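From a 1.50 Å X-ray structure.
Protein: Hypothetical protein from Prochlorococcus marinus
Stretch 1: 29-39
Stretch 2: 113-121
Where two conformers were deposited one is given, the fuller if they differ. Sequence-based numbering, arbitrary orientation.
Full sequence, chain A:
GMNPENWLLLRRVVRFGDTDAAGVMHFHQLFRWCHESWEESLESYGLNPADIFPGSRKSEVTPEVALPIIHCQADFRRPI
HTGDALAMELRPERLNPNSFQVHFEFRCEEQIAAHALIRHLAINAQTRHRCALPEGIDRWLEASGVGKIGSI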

# COMPACT_ATOMS: atom_id res chain seq x y z
N GLN A 29 -4.95 6.35 -1.96
CA GLN A 29 -4.19 6.02 -3.17
C GLN A 29 -3.91 7.24 -4.01
O GLN A 29 -2.94 7.33 -4.74
CB GLN A 29 -4.97 5.02 -4.04
CG GLN A 29 -5.12 3.67 -3.41
CD GLN A 29 -3.87 2.85 -3.50
OE1 GLN A 29 -2.90 3.24 -4.14
NE2 GLN A 29 -3.90 1.69 -2.91
N LEU A 30 -4.83 8.21 -3.91
CA LEU A 30 -4.63 9.45 -4.69
C LEU A 30 -3.27 10.07 -4.41
O LEU A 30 -2.64 10.61 -5.29
CB LEU A 30 -5.73 10.49 -4.42
CG LEU A 30 -5.87 11.57 -5.52
CD1 LEU A 30 -6.64 11.07 -6.70
CD2 LEU A 30 -6.52 12.88 -4.93
N PHE A 31 -2.88 10.06 -3.14
CA PHE A 31 -1.60 10.68 -2.77
C PHE A 31 -0.41 9.96 -3.30
O PHE A 31 0.60 10.57 -3.67
CB PHE A 31 -1.55 10.80 -1.24
CG PHE A 31 -2.51 11.80 -0.67
CD1 PHE A 31 -2.34 13.17 -0.87
CD2 PHE A 31 -3.58 11.35 0.06
CE1 PHE A 31 -3.23 14.07 -0.38
CE2 PHE A 31 -4.49 12.26 0.56
CZ PHE A 31 -4.28 13.63 0.36
N ARG A 32 -0.49 8.63 -3.30
CA ARG A 32 0.56 7.84 -3.96
C ARG A 32 0.68 8.21 -5.44
O ARG A 32 1.76 8.41 -6.02
CB ARG A 32 0.32 6.32 -3.84
CG ARG A 32 1.36 5.53 -4.63
CD ARG A 32 1.18 4.05 -4.31
NE ARG A 32 -0.05 3.50 -4.88
CZ ARG A 32 -0.20 3.09 -6.13
NH1 ARG A 32 0.74 3.16 -7.05
NH2 ARG A 32 -1.36 2.59 -6.50
N TRP A 33 -0.46 8.31 -6.10
CA TRP A 33 -0.46 8.70 -7.51
C TRP A 33 0.17 10.08 -7.73
O TRP A 33 0.87 10.34 -8.72
CB TRP A 33 -1.86 8.70 -8.11
CG TRP A 33 -2.56 7.35 -8.08
CD1 TRP A 33 -2.05 6.15 -7.75
CD2 TRP A 33 -3.94 7.14 -8.30
NE1 TRP A 33 -3.02 5.18 -7.81
CE2 TRP A 33 -4.20 5.76 -8.13
CE3 TRP A 33 -4.99 7.99 -8.64
CZ2 TRP A 33 -5.48 5.22 -8.28
CZ3 TRP A 33 -6.24 7.45 -8.80
CH2 TRP A 33 -6.48 6.08 -8.62
N CYS A 34 -0.13 11.00 -6.82
CA CYS A 34 0.49 12.33 -6.91
C CYS A 34 2.00 12.27 -6.80
O CYS A 34 2.74 12.78 -7.65
CB CYS A 34 -0.04 13.22 -5.82
SG CYS A 34 -1.77 13.76 -5.94
N HIS A 35 2.48 11.57 -5.79
CA HIS A 35 3.90 11.49 -5.58
C HIS A 35 4.58 10.82 -6.76
O HIS A 35 5.62 11.28 -7.28
CB HIS A 35 4.22 10.78 -4.27
CG HIS A 35 5.64 10.92 -3.78
ND1 HIS A 35 6.73 10.36 -4.41
CD2 HIS A 35 6.11 11.52 -2.66
CE1 HIS A 35 7.81 10.61 -3.67
NE2 HIS A 35 7.47 11.34 -2.64
N GLU A 36 3.99 9.72 -7.23
CA GLU A 36 4.58 9.06 -8.40
C GLU A 36 4.56 9.94 -9.64
O GLU A 36 5.49 9.92 -10.43
CB GLU A 36 3.83 7.77 -8.72
CG GLU A 36 3.93 6.69 -7.68
CD GLU A 36 3.31 5.34 -8.03
OE1 GLU A 36 2.77 5.25 -9.15
OE2 GLU A 36 3.42 4.41 -7.20
N SER A 37 3.51 10.74 -9.83
CA SER A 37 3.48 11.65 -11.00
C SER A 37 4.50 12.77 -10.90
O SER A 37 5.01 13.25 -11.90
CB SER A 37 2.09 12.22 -11.25
OG SER A 37 1.76 13.27 -10.35
N TRP A 38 4.79 13.21 -9.67
CA TRP A 38 5.83 14.19 -9.43
C TRP A 38 7.21 13.59 -9.83
O TRP A 38 7.99 14.19 -10.56
CB TRP A 38 5.82 14.63 -7.98
CG TRP A 38 7.02 15.45 -7.57
CD1 TRP A 38 7.44 16.60 -8.13
CD2 TRP A 38 7.91 15.17 -6.49
NE1 TRP A 38 8.55 17.08 -7.47
CE2 TRP A 38 8.87 16.21 -6.45
CE3 TRP A 38 7.99 14.14 -5.55
CZ2 TRP A 38 9.94 16.22 -5.51
CZ3 TRP A 38 8.99 14.20 -4.60
CH2 TRP A 38 9.96 15.21 -4.60
N GLU A 39 7.47 12.36 -9.38
CA GLU A 39 8.70 11.67 -9.79
C GLU A 39 8.75 11.54 -11.32
O GLU A 39 9.79 11.76 -11.93
CB GLU A 39 8.76 10.28 -9.14
CG GLU A 39 8.82 10.31 -7.63
CD GLU A 39 8.69 8.92 -7.02
OE1 GLU A 39 9.65 8.12 -7.16
OE2 GLU A 39 7.61 8.68 -6.42
N ALA A 113 -12.24 14.86 -11.33
CA ALA A 113 -12.71 13.89 -10.35
C ALA A 113 -12.09 14.14 -8.96
O ALA A 113 -12.69 13.79 -7.96
CB ALA A 113 -12.35 12.51 -10.81
N ALA A 114 -10.91 14.73 -8.90
CA ALA A 114 -10.20 14.98 -7.66
C ALA A 114 -9.09 15.98 -7.92
O ALA A 114 -8.59 16.14 -9.06
CB ALA A 114 -9.62 13.66 -7.10
N HIS A 115 -8.63 16.64 -6.86
CA HIS A 115 -7.43 17.42 -6.96
C HIS A 115 -6.71 17.39 -5.61
O HIS A 115 -7.34 17.08 -4.60
CB HIS A 115 -7.69 18.86 -7.41
CG HIS A 115 -8.66 19.60 -6.56
ND1 HIS A 115 -8.29 20.22 -5.38
CD2 HIS A 115 -9.97 19.88 -6.73
CE1 HIS A 115 -9.35 20.86 -4.89
NE2 HIS A 115 -10.38 20.65 -5.68
N ALA A 116 -5.41 17.65 -5.62
CA ALA A 116 -4.60 17.52 -4.43
C ALA A 116 -3.50 18.54 -4.46
O ALA A 116 -3.14 19.09 -5.50
CB ALA A 116 -3.99 16.14 -4.33
N LEU A 117 -2.89 18.77 -3.31
CA LEU A 117 -1.80 19.73 -3.15
C LEU A 117 -0.80 19.10 -2.20
O LEU A 117 -1.20 18.59 -1.14
CB LEU A 117 -2.35 21.04 -2.56
CG LEU A 117 -1.34 22.13 -2.37
CD1 LEU A 117 -1.02 22.82 -3.72
CD2 LEU A 117 -1.89 23.27 -1.43
N ILE A 118 0.49 19.12 -2.52
CA ILE A 118 1.56 18.58 -1.71
C ILE A 118 2.61 19.66 -1.56
O ILE A 118 3.06 20.21 -2.56
CB ILE A 118 2.19 17.33 -2.33
CG1 ILE A 118 1.17 16.20 -2.44
CG2 ILE A 118 3.37 16.82 -1.45
CD1 ILE A 118 1.73 14.87 -3.00
N ARG A 119 2.98 20.00 -0.32
CA ARG A 119 4.01 21.00 -0.02
C ARG A 119 5.22 20.39 0.60
O ARG A 119 5.12 19.63 1.54
CB ARG A 119 3.40 22.05 0.93
CG ARG A 119 4.29 23.24 1.20
CD ARG A 119 3.62 24.27 2.16
NE ARG A 119 2.31 24.66 1.66
CZ ARG A 119 1.17 24.69 2.38
NH1 ARG A 119 1.13 24.50 3.71
NH2 ARG A 119 0.03 24.94 1.77
N HIS A 120 6.39 20.76 0.05
CA HIS A 120 7.68 20.26 0.46
C HIS A 120 8.57 21.34 1.04
O HIS A 120 8.51 22.48 0.56
CB HIS A 120 8.44 19.71 -0.76
CG HIS A 120 7.78 18.57 -1.49
ND1 HIS A 120 8.23 17.26 -1.40
CD2 HIS A 120 6.75 18.57 -2.37
CE1 HIS A 120 7.44 16.50 -2.17
NE2 HIS A 120 6.57 17.27 -2.80
N LEU A 121 9.43 20.96 1.97
CA LEU A 121 10.46 21.83 2.49
C LEU A 121 11.79 21.18 2.14
O LEU A 121 11.95 19.95 2.34
CB LEU A 121 10.29 21.93 4.01
CG LEU A 121 11.06 22.88 4.89
CD1 LEU A 121 11.00 24.31 4.35
CD2 LEU A 121 10.42 22.78 6.30

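Helix 29-39 lies across strand 113-121, their N-to-C directions 62° apart and their axes 9.4 Å apart at closest approach; the nearest alpha carbons, Phe31 CA and Ala116 CA, are 7.7 Å apart. No hydrogen bond joins the two stretches, and the 376 Å² they bury is held by side-chain packing. The alternation of the strand sends Ala114, Ala116, Ile118 and His120 toward the helix, while His115 and Leu117 point away; on the helix, Leu30, Cys34 and Trp38, spaced four residues apart, point toward the strand.

Ile118 is the most covered residue. Its extended chi2 (t) carries CD1 to 3.7 Å from Cys34 CB, and the same methyl lies 4.5 Å from Phe31 O and 4.4 Å from His35 N, so it rests against the helix backbone beside the bond from His35 N to Phe31 O. Ala116, next in covered area, has only a methyl to offer, and the helix comes close over it: Ala116 CB is 3.6 Å from Cys34 SG and 4.2 Å from Leu30 CD2. That leucine methyl also reaches Ala114, with Leu30 CD2 3.9 Å from Ala114 CB, and so bridges two successive inward-facing alanines.

His120 closes the contact at the far end. Its CE1 sits over one face of the Trp38 ring, 3.7 Å from Trp38 CZ3; the imidazole and the six-membered ring are tilted by 41°, with centroids 4.5 Å apart, an oblique aromatic pair. His120 ND1 is hydrogen-bonded elsewhere in the structure, which satisfies that polar atom in a buried setting.

Polar side chains of the helix bond along it instead. Arg32 points away from the strand, donating from NE to Gln29 OE1 (3.0 Å) and forming a salt bridge from NH1 to Glu36 OE2 (3.0 Å), while His35 ND1 donates to Glu39 OE2 (2.8 Å).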